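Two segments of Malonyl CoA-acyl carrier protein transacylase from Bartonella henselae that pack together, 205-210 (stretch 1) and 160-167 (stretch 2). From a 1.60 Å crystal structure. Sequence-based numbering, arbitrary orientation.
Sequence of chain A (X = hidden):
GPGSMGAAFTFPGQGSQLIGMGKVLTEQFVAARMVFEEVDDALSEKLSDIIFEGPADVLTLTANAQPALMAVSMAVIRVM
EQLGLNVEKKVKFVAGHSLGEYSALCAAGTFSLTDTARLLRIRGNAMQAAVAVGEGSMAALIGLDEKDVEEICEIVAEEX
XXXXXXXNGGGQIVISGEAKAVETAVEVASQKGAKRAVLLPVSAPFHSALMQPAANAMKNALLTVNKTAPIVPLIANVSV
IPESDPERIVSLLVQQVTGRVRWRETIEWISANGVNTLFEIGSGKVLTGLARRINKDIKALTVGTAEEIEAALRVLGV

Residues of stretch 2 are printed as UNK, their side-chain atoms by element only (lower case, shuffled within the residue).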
ATOM      1  N   PRO A 205     -11.624   0.024 -10.604  1.00 14.16           N
ATOM      2  CA  PRO A 205     -11.933  -1.177  -9.846  1.00 13.15           C
ATOM      3  C   PRO A 205     -10.645  -1.900  -9.436  1.00 12.34           C
ATOM      4  O   PRO A 205     -10.370  -2.998  -9.922  1.00 13.86           O
ATOM      5  CB  PRO A 205     -12.749  -2.018 -10.837  1.00 13.99           C
ATOM      6  CG  PRO A 205     -12.181  -1.639 -12.164  1.00 14.62           C
ATOM      7  CD  PRO A 205     -11.892  -0.166 -12.050  1.00 15.05           C
ATOM      8  N   PHE A 206      -9.887  -1.289  -8.523  1.00 12.05           N
ATOM      9  CA  PHE A 206      -8.602  -1.871  -8.080  1.00 10.48           C
ATOM     10  C   PHE A 206      -8.832  -3.259  -7.477  1.00 11.09           C
ATOM     11  O   PHE A 206      -9.878  -3.540  -6.844  1.00 10.17           O
ATOM     12  CB  PHE A 206      -7.934  -0.976  -6.998  1.00 10.17           C
ATOM     13  CG  PHE A 206      -7.564   0.419  -7.462  1.00 12.12           C
ATOM     14  CD1 PHE A 206      -6.424   0.623  -8.231  1.00 16.97           C
ATOM     15  CD2 PHE A 206      -8.313   1.516  -7.073  1.00 14.70           C
ATOM     16  CE1 PHE A 206      -6.058   1.905  -8.643  1.00 15.56           C
ATOM     17  CE2 PHE A 206      -7.954   2.818  -7.478  1.00 17.43           C
ATOM     18  CZ  PHE A 206      -6.831   3.005  -8.263  1.00 15.70           C
ATOM     19  N   HIS A 207      -7.847  -4.134  -7.661  1.00 11.13           N
ATOM     20  CA  HIS A 207      -7.880  -5.473  -7.023  1.00 11.34           C
ATOM     21  C   HIS A 207      -9.106  -6.268  -7.397  1.00 13.61           C
ATOM     22  O   HIS A 207      -9.713  -6.938  -6.554  1.00 13.89           O
ATOM     23  CB  HIS A 207      -7.691  -5.352  -5.493  1.00 11.12           C
ATOM     24  CG  HIS A 207      -6.403  -4.688  -5.170  1.00 10.76           C
ATOM     25  ND1 HIS A 207      -5.191  -5.274  -5.472  1.00 12.97           N
ATOM     26  CD2 HIS A 207      -6.127  -3.442  -4.715  1.00 11.28           C
ATOM     27  CE1 HIS A 207      -4.218  -4.424  -5.189  1.00 11.14           C
ATOM     28  NE2 HIS A 207      -4.759  -3.302  -4.740  1.00 12.81           N
ATOM     29  N   SER A 208      -9.453  -6.164  -8.676  1.00 14.04           N
ATOM     30  CA  SER A 208     -10.468  -7.010  -9.273  1.00 15.09           C
ATOM     31  C   SER A 208      -9.926  -7.535 -10.589  1.00 15.65           C
ATOM     32  O   SER A 208      -8.899  -7.054 -11.080  1.00 15.44           O
ATOM     33  CB  SER A 208     -11.766  -6.251  -9.527  1.00 15.43           C
ATOM     34  OG  SER A 208     -11.660  -5.394 -10.652  1.00 17.87           O
ATOM     35  N   ALA A 209     -10.633  -8.511 -11.166  1.00 15.76           N
ATOM     36  CA  ALA A 209     -10.184  -9.092 -12.442  1.00 16.71           C
ATOM     37  C   ALA A 209     -10.175  -8.055 -13.569  1.00 16.90           C
ATOM     38  O   ALA A 209      -9.477  -8.238 -14.583  1.00 17.23           O
ATOM     39  CB  ALA A 209     -11.052 -10.293 -12.810  1.00 17.49           C
ATOM     40  N   LEU A 210     -10.930  -6.971 -13.406  1.00 16.86           N
ATOM     41  CA  LEU A 210     -10.965  -5.885 -14.382  1.00 17.24           C
ATOM     42  C   LEU A 210      -9.614  -5.179 -14.564  1.00 16.96           C
ATOM     43  O   LEU A 210      -9.400  -4.482 -15.566  1.00 18.08           O
ATOM     44  CB  LEU A 210     -12.046  -4.861 -14.035  1.00 17.29           C
ATOM     45  CG  LEU A 210     -13.506  -5.321 -14.069  1.00 19.21           C
ATOM     46  CD1 LEU A 210     -14.384  -4.200 -13.564  1.00 19.55           C
ATOM     47  CD2 LEU A 210     -13.931  -5.686 -15.477  1.00 20.67           C
ATOM     48  N   UNK A 160     -23.153  -8.631 -12.423  1.00 25.40           N
ATOM     49  CA  UNK A 160     -21.776  -8.457 -12.871  1.00 23.71           C
ATOM     50  C   UNK A 160     -20.744  -8.889 -11.855  1.00 22.06           C
ATOM     51  O   UNK A 160     -21.081  -9.492 -10.828  1.00 21.72           O
ATOM     52  N   UNK A 161     -19.483  -8.556 -12.130  1.00 21.00           N
ATOM     53  CA  UNK A 161     -18.376  -9.030 -11.301  1.00 20.10           C
ATOM     54  C   UNK A 161     -18.217  -8.161 -10.055  1.00 18.46           C
ATOM     55  O   UNK A 161     -18.222  -6.931 -10.161  1.00 18.52           O
ATOM     56  c   UNK A 161     -14.592  -9.523 -12.360  1.00 26.23           C
ATOM     57  c   UNK A 161     -15.794  -9.550 -11.411  1.00 22.01           C
ATOM     58  c   UNK A 161     -17.060  -9.019 -12.096  1.00 21.16           C
ATOM     59  c   UNK A 161     -15.999 -10.941 -10.848  1.00 23.12           C
ATOM     60  N   UNK A 162     -18.118  -8.812  -8.897  1.00 16.71           N
ATOM     61  CA  UNK A 162     -17.848  -8.120  -7.622  1.00 16.27           C
ATOM     62  C   UNK A 162     -16.953  -9.016  -6.791  1.00 15.98           C
ATOM     63  O   UNK A 162     -17.249 -10.196  -6.597  1.00 16.41           O
ATOM     64  c   UNK A 162     -19.157  -7.807  -6.894  1.00 15.75           C
ATOM     65  s   UNK A 162     -18.993  -6.867  -5.347  1.00 16.56           S
ATOM     66  N   UNK A 163     -15.843  -8.460  -6.306  1.00 14.65           N
ATOM     67  CA  UNK A 163     -14.835  -9.247  -5.621  1.00 13.97           C
ATOM     68  C   UNK A 163     -14.361  -8.512  -4.376  1.00 13.12           C
ATOM     69  O   UNK A 163     -14.530  -7.294  -4.270  1.00 12.69           O
ATOM     70  n   UNK A 163     -12.082 -11.624  -8.691  1.00 24.24           N
ATOM     71  c   UNK A 163     -13.910 -10.435  -7.658  1.00 16.27           C
ATOM     72  c   UNK A 163     -13.629  -9.459  -6.549  1.00 14.02           C
ATOM     73  o   UNK A 163     -12.521  -9.543  -9.362  1.00 19.20           O
ATOM     74  c   UNK A 163     -12.772 -10.491  -8.647  1.00 18.64           C
ATOM     75  N   UNK A 164     -13.795  -9.246  -3.424  1.00 13.05           N
ATOM     76  CA  UNK A 164     -13.128  -8.592  -2.279  1.00 13.08           C
ATOM     77  C   UNK A 164     -11.767  -8.043  -2.718  1.00 12.31           C
ATOM     78  O   UNK A 164     -10.885  -8.812  -3.135  1.00 13.90           O
ATOM     79  c   UNK A 164     -14.350 -10.870   0.647  1.00 18.03           C
ATOM     80  c   UNK A 164     -12.090  -8.923   0.010  1.00 14.10           C
ATOM     81  c   UNK A 164     -12.981  -9.551  -1.087  1.00 13.43           C
ATOM     82  c   UNK A 164     -14.376  -9.910  -0.543  1.00 15.32           C
ATOM     83  N   UNK A 165     -11.614  -6.722  -2.632  1.00 11.05           N
ATOM     84  CA  UNK A 165     -10.363  -6.047  -2.995  1.00 10.60           C
ATOM     85  C   UNK A 165      -9.397  -5.943  -1.814  1.00 10.68           C
ATOM     86  O   UNK A 165      -8.192  -6.095  -1.980  1.00 10.25           O
ATOM     87  c   UNK A 165     -10.683  -4.657  -3.520  1.00 10.72           C
ATOM     88  N   UNK A 166      -9.914  -5.633  -0.628  1.00 11.26           N
ATOM     89  CA  UNK A 166      -9.044  -5.571   0.560  1.00 11.59           C
ATOM     90  C   UNK A 166      -9.756  -6.286   1.703  1.00 11.87           C
ATOM     91  O   UNK A 166     -10.968  -6.081   1.912  1.00 13.17           O
ATOM     92  o   UNK A 166      -8.109  -1.980   0.768  1.00 12.18           O
ATOM     93  n   UNK A 166      -7.596  -3.446  -0.894  1.00 11.69           N
ATOM     94  c   UNK A 166      -8.893  -4.167   1.147  1.00 11.00           C
ATOM     95  c   UNK A 166      -8.176  -3.119   0.287  1.00 10.40           C
ATOM     96  N   UNK A 167      -9.016  -7.030   2.508  1.00 11.24           N
ATOM     97  CA  UNK A 167      -9.504  -7.494   3.788  1.00 11.82           C
ATOM     98  C   UNK A 167      -8.604  -6.759   4.795  1.00 10.83           C
ATOM     99  O   UNK A 167      -7.455  -7.161   5.008  1.00 10.81           O
ATOM    100  o   UNK A 167     -10.460  -8.953   5.991  1.00 18.72           O
ATOM    101  c   UNK A 167      -9.329  -9.027   3.881  1.00 13.05           C
ATOM    102  c   UNK A 167      -9.685  -9.586   5.260  1.00 16.17           C
ATOM    103  o   UNK A 167      -9.184 -10.678   5.632  1.00 17.23           O
TER
HETATM  104  O   HOH W   1      -9.886  -9.547  -5.782  1.00 19.46           O

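Position 160 has backbone atoms and no side-chain atoms. Its phi/psi of 153/-170 would jam a CB against the carbonyl O of the residue before. It touches nothing on stretch 1. This is Gly160.

Position 161 carries four carbons, forked at the second, with no other element. One fork tip lies 3.7 Å from CB of Ala209, an apolar contact. A fork at the second carbon, not the first, makes this Leu161, and the tip is CD2.

Position 162 has one carbon followed by one sulfur. Its CA-to-CB bond points away from stretch 1, and the side chain makes no contact there. One carbon then one sulfur: Cys162.

Position 163 has three carbons in a row, the third bearing one oxygen and one nitrogen. That is an amide on a two-methylene arm. The oxygen lies 2.8 Å from N of Ala209 and 3.3 Å from CA of Ser208. A backbone NH needs an acceptor, so oxygen is the fitting end of the amide here. This is Gln163.

Position 164 has four carbons, forked at the first, with one arm two carbons long. Its CA-to-CB bond points away from stretch 1. The beta-branched shape makes this Ile164.

Position 165 has a single carbon, CB. It sits 3.6 Å from O of Phe206 and 3.7 Å from CB of His207. This is Ala165.

Position 166 has two carbons, the second bearing one oxygen and one nitrogen, a short amide. The nitrogen is 4.1 Å from CD2 of His207. It also donates a hydrogen bond to O of Ala165, at 2.9 Å, as expected of an amide nitrogen. This is Asn166.

Position 167 has two carbons, the second bearing two oxygens, a carboxylate. It does not reach stretch 1. This is Asp167.

The contact buries 304 Å² in total. Its one direct hydrogen bond runs from Ala209 N to Gln163 OE1 at 2.8 Å, with an angle of 157° at the hydrogen. The glutamine side chain thus holds the backbone at the start of the 3-10 segment. Nearby, Leu161 packs on Ala209. At His207 the backbones come close, with its CA 4.8 Å from CA of Ala165, and its CB lies 3.6 Å from O of Ala165. A water joins the two stretches: its O lies 2.9 Å from O of Ile164 and 2.7 Å from O of His207, within hydrogen-bonding distance of both. Within stretch 1, Ser208 OG bonds O of Pro205 at 2.8 Å, tying the turn together.

Stretch 2 (160-167) GLCQIAND
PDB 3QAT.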